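Local structure of pyruvate kinase 1 (Trypanosoma brucei brucei, 4KCT) at residues V261-L266 against V293-Q298. The protein catalyses the transfer of phosphate from phosphoenolpyruvate to ADP, giving pyruvate and ATP in glycolysis, and also has an intrinsic decarboxylase activity. Numbering follows the deposited sequence.
Sequences VARGDL and VICATQ. With MG (magnesium ion), chain C; PYR (pyruvic acid), chain E.
Gly-264 and Thr-297 meet at the C-terminal mouth of the pyruvate kinase TIM barrel, where the helix start after strand 258-262 and the loop after strand 293-296 bind pyruvate. Gly-264 N donates to PYR O at 2.8 Å. Thr-297 OG1 also hydrogen-bonds to PYR O, but the modelled distance is too short to be trusted in detail. Thr-297 OG1 is anti to the carbonyl carbon (chi1 -62°), which puts Thr-297 CG2 3.5 Å from Gly-264 N. Asp-265 N donates to PYR OXT, and both amides belong to the first turn of the helix that begins at Arg-263. Asp-265 OD1 binds the magnesium ion at 2.0 Å. Pyruvate chelates the metal through OXT and O3; two waters and Glu-241 complete its shell.

Behind this site, Val-261 N bonds to Ile-294 O, and Ala-296 N to Val-261 O. Arg-263 NE donates to Ala-296 O from above the carbonyl plane. Asp-316 forms a salt bridge with Arg-263 NH2, and Gln-279 takes NH1. Arg-311 of the second subunit bonds to Arg-263 O and Gly-264 O. Cys-295 SG lies over one face of the Arg-263 guanidinium, toward its rim. Arg-263 NH2 donates to Thr-297 O, which lies in the guanidinium plane, at 2.9 Å and 169°.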
# COMPACT_ATOMS: atom_id res chain seq x y z
N VAL A 261 -3.34 15.61 26.80
CA VAL A 261 -3.20 16.79 25.98
C VAL A 261 -4.01 17.91 26.61
O VAL A 261 -5.24 17.91 26.56
CB VAL A 261 -3.71 16.52 24.52
CG1 VAL A 261 -3.54 17.76 23.64
CG2 VAL A 261 -2.96 15.32 23.92
N ALA A 262 -3.32 18.77 27.37
CA ALA A 262 -4.00 19.71 28.25
C ALA A 262 -4.25 21.02 27.49
O ALA A 262 -3.42 21.92 27.51
CB ALA A 262 -3.16 19.96 29.50
N ARG A 263 -5.29 21.02 26.67
CA ARG A 263 -5.43 22.00 25.60
C ARG A 263 -5.66 23.43 26.07
O ARG A 263 -5.44 24.36 25.32
CB ARG A 263 -6.54 21.59 24.63
CG ARG A 263 -6.20 20.31 23.89
CD ARG A 263 -7.24 20.02 22.84
NE ARG A 263 -8.60 20.09 23.38
CZ ARG A 263 -9.68 19.86 22.64
NH1 ARG A 263 -9.54 19.55 21.36
NH2 ARG A 263 -10.90 20.10 23.13
N GLY A 264 -6.12 23.59 27.32
CA GLY A 264 -6.39 24.92 27.87
C GLY A 264 -5.11 25.73 27.97
O GLY A 264 -4.91 26.71 27.23
N ASP A 265 -4.19 25.25 28.80
CA ASP A 265 -2.89 25.90 28.92
C ASP A 265 -2.10 25.84 27.61
O ASP A 265 -1.39 26.80 27.23
CB ASP A 265 -2.11 25.28 30.09
CG ASP A 265 -2.56 25.85 31.46
OD1 ASP A 265 -2.93 25.06 32.38
OD2 ASP A 265 -2.68 27.09 31.54
N LEU A 266 -2.18 24.72 26.91
CA LEU A 266 -1.40 24.56 25.70
C LEU A 266 -1.74 25.66 24.69
O LEU A 266 -0.84 26.19 24.02
CB LEU A 266 -1.62 23.17 25.07
CG LEU A 266 -0.72 22.78 23.92
CD1 LEU A 266 0.75 22.88 24.33
CD2 LEU A 266 -1.05 21.35 23.47
N VAL A 293 -3.81 7.92 26.47
CA VAL A 293 -3.77 9.36 26.21
C VAL A 293 -5.18 9.94 26.30
O VAL A 293 -6.15 9.29 25.92
CB VAL A 293 -3.07 9.71 24.85
CG1 VAL A 293 -3.82 9.13 23.64
CG2 VAL A 293 -2.91 11.25 24.69
N ILE A 294 -5.27 11.06 27.03
CA ILE A 294 -6.52 11.71 27.34
C ILE A 294 -6.53 13.06 26.58
O ILE A 294 -5.56 13.83 26.66
CB ILE A 294 -6.56 12.04 28.85
CG1 ILE A 294 -6.37 10.76 29.70
CG2 ILE A 294 -7.81 12.82 29.22
CD1 ILE A 294 -6.19 11.04 31.19
N CYS A 295 -7.61 13.34 25.86
CA CYS A 295 -7.82 14.68 25.30
C CYS A 295 -8.71 15.52 26.26
O CYS A 295 -9.73 15.03 26.72
CB CYS A 295 -8.49 14.58 23.91
SG CYS A 295 -8.63 16.19 23.05
N ALA A 296 -8.24 16.73 26.60
CA ALA A 296 -8.87 17.54 27.65
C ALA A 296 -9.27 18.96 27.16
O ALA A 296 -8.55 19.59 26.36
CB ALA A 296 -7.97 17.65 28.88
N THR A 297 -10.31 19.51 27.80
CA THR A 297 -10.52 20.95 27.94
C THR A 297 -11.41 21.55 26.85
O THR A 297 -11.13 21.43 25.65
CB THR A 297 -9.21 21.74 28.09
OG1 THR A 297 -8.53 21.31 29.28
CG2 THR A 297 -9.52 23.26 28.20
N GLN A 298 -12.56 22.05 27.29
CA GLN A 298 -13.55 22.69 26.42
C GLN A 298 -14.15 21.80 25.34
O GLN A 298 -14.79 22.32 24.41
CB GLN A 298 -13.01 23.99 25.82
CG GLN A 298 -12.73 25.07 26.87
CD GLN A 298 -12.30 26.39 26.23
OE1 GLN A 298 -11.64 26.39 25.20
NE2 GLN A 298 -12.85 27.50 26.73
MG MG C . -3.63 23.22 32.53
C PYR E . -5.58 22.43 30.72
O PYR E . -6.29 22.18 29.72
OXT PYR E . -4.72 23.36 30.67
CA PYR E . -5.64 21.55 31.93
O3 PYR E . -4.96 21.81 32.94
CB PYR E . -6.45 20.28 31.87
O HOH W 1 -2.25 23.05 34.38
O HOH W 2 -4.95 24.31 33.80